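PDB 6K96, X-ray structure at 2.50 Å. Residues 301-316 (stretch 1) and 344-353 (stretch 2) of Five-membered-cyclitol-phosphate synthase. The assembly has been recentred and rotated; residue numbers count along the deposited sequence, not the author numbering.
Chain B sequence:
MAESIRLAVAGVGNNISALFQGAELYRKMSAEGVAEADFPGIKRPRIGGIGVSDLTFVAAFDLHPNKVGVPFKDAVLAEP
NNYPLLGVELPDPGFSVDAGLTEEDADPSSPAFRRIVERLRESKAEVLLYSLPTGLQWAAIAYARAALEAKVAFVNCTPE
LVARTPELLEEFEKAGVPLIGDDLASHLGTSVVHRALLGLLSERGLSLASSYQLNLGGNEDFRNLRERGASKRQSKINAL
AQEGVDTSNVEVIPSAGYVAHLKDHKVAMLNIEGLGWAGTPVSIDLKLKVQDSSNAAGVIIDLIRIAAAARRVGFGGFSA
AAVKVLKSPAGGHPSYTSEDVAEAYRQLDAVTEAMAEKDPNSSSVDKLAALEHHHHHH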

# COMPACT_ATOMS: atom_id res chain seq x y z
N ILE B 301 20.51 -5.83 -23.33
CA ILE B 301 21.11 -4.83 -24.27
C ILE B 301 22.53 -4.44 -23.85
O ILE B 301 23.30 -4.13 -24.72
CB ILE B 301 20.23 -3.58 -24.40
CG1 ILE B 301 20.60 -2.82 -25.67
CG2 ILE B 301 20.33 -2.74 -23.13
CD1 ILE B 301 20.52 -3.65 -26.90
N ASP B 302 22.84 -4.38 -22.56
CA ASP B 302 24.20 -4.20 -21.99
C ASP B 302 25.06 -5.42 -22.41
O ASP B 302 25.97 -5.24 -23.20
CB ASP B 302 24.07 -4.04 -20.46
CG ASP B 302 24.15 -2.61 -19.96
OD1 ASP B 302 25.28 -2.15 -19.80
OD2 ASP B 302 23.09 -1.96 -19.71
N LEU B 303 24.71 -6.64 -21.96
CA LEU B 303 25.52 -7.86 -22.15
C LEU B 303 25.77 -8.14 -23.65
O LEU B 303 26.90 -8.49 -23.99
CB LEU B 303 24.83 -9.06 -21.48
CG LEU B 303 24.69 -8.99 -19.97
CD1 LEU B 303 24.08 -10.27 -19.46
CD2 LEU B 303 26.02 -8.74 -19.28
N ILE B 304 24.76 -8.05 -24.51
CA ILE B 304 24.97 -8.42 -25.94
C ILE B 304 25.95 -7.44 -26.58
O ILE B 304 26.67 -7.85 -27.50
CB ILE B 304 23.70 -8.53 -26.79
CG1 ILE B 304 22.90 -7.23 -26.76
CG2 ILE B 304 22.89 -9.74 -26.39
CD1 ILE B 304 21.59 -7.33 -27.49
N ARG B 305 25.96 -6.19 -26.14
CA ARG B 305 26.89 -5.19 -26.72
C ARG B 305 28.26 -5.44 -26.09
O ARG B 305 29.28 -5.22 -26.81
CB ARG B 305 26.45 -3.75 -26.51
CG ARG B 305 25.30 -3.26 -27.38
CD ARG B 305 24.28 -2.46 -26.57
NE ARG B 305 24.54 -1.06 -26.29
CZ ARG B 305 24.10 -0.38 -25.22
NH1 ARG B 305 23.37 -0.94 -24.27
NH2 ARG B 305 24.37 0.89 -25.09
N ILE B 306 28.31 -5.85 -24.82
CA ILE B 306 29.62 -6.13 -24.17
C ILE B 306 30.25 -7.26 -24.98
O ILE B 306 31.43 -7.14 -25.34
CB ILE B 306 29.51 -6.45 -22.68
CG1 ILE B 306 28.89 -5.32 -21.87
CG2 ILE B 306 30.90 -6.76 -22.15
CD1 ILE B 306 28.44 -5.78 -20.48
N ALA B 307 29.42 -8.24 -25.31
CA ALA B 307 29.73 -9.45 -26.12
C ALA B 307 30.32 -9.04 -27.47
O ALA B 307 31.50 -9.34 -27.71
CB ALA B 307 28.48 -10.27 -26.30
N ALA B 308 29.51 -8.42 -28.34
CA ALA B 308 29.87 -8.11 -29.74
C ALA B 308 31.14 -7.26 -29.78
O ALA B 308 32.07 -7.65 -30.51
CB ALA B 308 28.72 -7.49 -30.48
N ALA B 309 31.21 -6.17 -29.01
CA ALA B 309 32.34 -5.22 -29.08
C ALA B 309 33.65 -5.94 -28.71
O ALA B 309 34.65 -5.69 -29.35
CB ALA B 309 32.11 -4.03 -28.20
N ALA B 310 33.57 -6.87 -27.77
CA ALA B 310 34.71 -7.68 -27.27
C ALA B 310 35.18 -8.64 -28.36
O ALA B 310 36.39 -8.71 -28.61
CB ALA B 310 34.31 -8.41 -26.02
N ARG B 311 34.27 -9.31 -29.05
CA ARG B 311 34.62 -10.18 -30.20
C ARG B 311 35.26 -9.35 -31.34
O ARG B 311 36.21 -9.86 -31.98
CB ARG B 311 33.39 -10.97 -30.65
CG ARG B 311 33.69 -11.97 -31.75
CD ARG B 311 32.45 -12.75 -32.10
NE ARG B 311 32.67 -13.63 -33.25
CZ ARG B 311 32.46 -13.28 -34.51
NH1 ARG B 311 32.02 -12.08 -34.85
NH2 ARG B 311 32.71 -14.15 -35.45
N ARG B 312 34.74 -8.16 -31.62
CA ARG B 312 35.30 -7.22 -32.66
C ARG B 312 36.74 -6.85 -32.28
O ARG B 312 37.57 -6.79 -33.17
CB ARG B 312 34.51 -5.91 -32.83
CG ARG B 312 33.01 -6.03 -33.07
CD ARG B 312 32.55 -5.33 -34.33
NE ARG B 312 31.14 -5.61 -34.53
CZ ARG B 312 30.13 -4.87 -34.08
NH1 ARG B 312 28.88 -5.26 -34.32
NH2 ARG B 312 30.36 -3.76 -33.38
N VAL B 313 37.03 -6.71 -30.99
CA VAL B 313 38.36 -6.30 -30.45
C VAL B 313 39.17 -7.53 -29.97
O VAL B 313 40.32 -7.33 -29.52
CB VAL B 313 38.10 -5.21 -29.39
CG1 VAL B 313 38.86 -5.39 -28.08
CG2 VAL B 313 38.38 -3.85 -29.99
N GLY B 314 38.61 -8.75 -30.09
CA GLY B 314 39.30 -10.02 -29.78
C GLY B 314 39.57 -10.24 -28.29
O GLY B 314 40.49 -11.00 -27.95
N PHE B 315 38.78 -9.62 -27.41
CA PHE B 315 38.79 -9.88 -25.94
C PHE B 315 37.87 -11.08 -25.63
O PHE B 315 36.66 -10.92 -25.33
CB PHE B 315 38.33 -8.62 -25.22
CG PHE B 315 39.35 -7.51 -25.15
CD1 PHE B 315 40.38 -7.43 -26.07
CD2 PHE B 315 39.28 -6.55 -24.14
CE1 PHE B 315 41.33 -6.43 -25.98
CE2 PHE B 315 40.24 -5.55 -24.04
CZ PHE B 315 41.27 -5.50 -24.96
N GLY B 316 38.42 -12.28 -25.71
CA GLY B 316 37.70 -13.52 -25.41
C GLY B 316 37.62 -13.76 -23.91
O GLY B 316 38.31 -13.05 -23.13
N ALA B 344 37.05 -2.05 -17.29
CA ALA B 344 36.63 -2.91 -18.42
C ALA B 344 35.75 -2.13 -19.42
O ALA B 344 35.95 -2.31 -20.60
CB ALA B 344 35.98 -4.14 -17.85
N TYR B 345 34.78 -1.32 -18.99
CA TYR B 345 33.92 -0.48 -19.89
C TYR B 345 34.76 0.55 -20.65
O TYR B 345 34.66 0.69 -21.87
CB TYR B 345 32.82 0.27 -19.12
CG TYR B 345 31.51 -0.48 -19.09
CD1 TYR B 345 30.87 -0.80 -20.28
CD2 TYR B 345 30.95 -0.91 -17.89
CE1 TYR B 345 29.70 -1.52 -20.29
CE2 TYR B 345 29.78 -1.66 -17.89
CZ TYR B 345 29.14 -1.93 -19.09
OH TYR B 345 27.96 -2.62 -19.14
N ARG B 346 35.58 1.28 -19.90
CA ARG B 346 36.45 2.38 -20.41
C ARG B 346 37.47 1.80 -21.40
O ARG B 346 37.58 2.36 -22.52
CB ARG B 346 37.04 3.09 -19.19
CG ARG B 346 37.91 4.29 -19.48
CD ARG B 346 38.68 4.67 -18.22
NE ARG B 346 39.46 3.57 -17.68
CZ ARG B 346 40.57 3.04 -18.23
NH1 ARG B 346 41.07 3.48 -19.38
NH2 ARG B 346 41.16 2.04 -17.60
N GLN B 347 38.15 0.69 -21.03
CA GLN B 347 39.12 0.00 -21.92
C GLN B 347 38.39 -0.51 -23.17
O GLN B 347 38.90 -0.32 -24.27
CB GLN B 347 39.89 -1.08 -21.16
CG GLN B 347 40.96 -0.53 -20.21
CD GLN B 347 41.75 -1.61 -19.49
OE1 GLN B 347 42.36 -1.36 -18.45
NE2 GLN B 347 41.73 -2.82 -20.04
N LEU B 348 37.20 -1.09 -23.01
CA LEU B 348 36.48 -1.73 -24.14
C LEU B 348 36.07 -0.67 -25.16
O LEU B 348 36.21 -0.93 -26.38
CB LEU B 348 35.24 -2.46 -23.63
CG LEU B 348 34.38 -3.13 -24.70
CD1 LEU B 348 35.23 -4.05 -25.57
CD2 LEU B 348 33.24 -3.88 -24.05
N ASP B 349 35.55 0.46 -24.66
CA ASP B 349 35.08 1.60 -25.49
C ASP B 349 36.29 2.20 -26.23
O ASP B 349 36.19 2.50 -27.45
CB ASP B 349 34.37 2.64 -24.62
CG ASP B 349 32.93 2.31 -24.24
OD1 ASP B 349 32.25 1.63 -25.04
OD2 ASP B 349 32.50 2.74 -23.13
N ALA B 350 37.39 2.39 -25.49
CA ALA B 350 38.56 3.16 -25.94
C ALA B 350 39.41 2.32 -26.91
O ALA B 350 40.10 2.91 -27.78
CB ALA B 350 39.34 3.67 -24.74
N VAL B 351 39.38 0.99 -26.80
CA VAL B 351 40.19 0.17 -27.74
C VAL B 351 39.42 0.21 -29.06
O VAL B 351 40.01 0.49 -30.08
CB VAL B 351 40.48 -1.26 -27.25
CG1 VAL B 351 41.00 -2.14 -28.36
CG2 VAL B 351 41.46 -1.26 -26.09
N THR B 352 38.12 0.02 -28.97
CA THR B 352 37.19 0.08 -30.14
C THR B 352 37.50 1.36 -30.92
O THR B 352 37.53 1.30 -32.16
CB THR B 352 35.73 0.03 -29.67
OG1 THR B 352 35.44 -1.30 -29.21
CG2 THR B 352 34.77 0.50 -30.75
N GLU B 353 37.69 2.46 -30.19
CA GLU B 353 38.05 3.77 -30.76
C GLU B 353 39.22 3.56 -31.75
O GLU B 353 38.99 3.69 -32.99
CB GLU B 353 38.31 4.77 -29.63
CG GLU B 353 37.92 6.22 -29.97
CD GLU B 353 36.48 6.47 -30.38
OE1 GLU B 353 35.57 5.87 -29.75
OE2 GLU B 353 36.25 7.26 -31.35

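The helical parts of the two stretches, both continuing from earlier in the chain, pack with their axes 10.0 Å apart at closest approach and their N-to-C directions 49° apart. The contact buries 449 Å², summed over both sides, and apolar side-chain contacts outnumber the single hydrogen bond across it.

The apolar packing centres on Leu-348, which gives up 97 Å², the largest share of any residue. Its CA-to-CB bond points sideways, but chi1 near 180° (t) and chi2 near 60° (p) bring the branched end across to the first helix. There Leu-348 CD1 lies 4.1 Å from Ala-309 CB and 3.9 Å from the backbone N of Ala-310, while Leu-348 CD2 lies 4.2 Å from Ile-306 CG2. Alanine suits positions 309 and 310 because a lone methyl leaves the backbone within reach of the leucine; the CA atoms of Ala-310 and Leu-348 are 7.0 Å apart.

A second apolar cluster lies toward the C-terminal ends, where the CA atoms of Val-313 and Thr-352 approach to 6.5 Å. Val-313 and Val-351 both point toward the opposing stretch, and Val-313 CG2 meets Val-351 CG1 at 3.5 Å. Beyond the helix, Gly-314 adopts positive phi (70°), a conformation that favours glycine, and the chain then places Phe-315 CZ 4.4 Å from Val-351 CG2. This outer part is more exposed.

Polar linkage across the stretches is confined to one weak hydrogen bond, from Tyr-345 OH to Asp-302 OD1 (2.8 Å). Both residues are buried and point sideways at CB, yet their ends converge. The long tyrosine side chain spans the gap, and Tyr-345 OH also lies 3.5 Å from Ile-306 CD1.

Thr-352 OG1 instead donates to Leu-348 O within its own helix (3.0 Å). This satisfies the hydroxyl locally, although Thr-352 OG1 still lies 4.0 Å from Val-313 CG2.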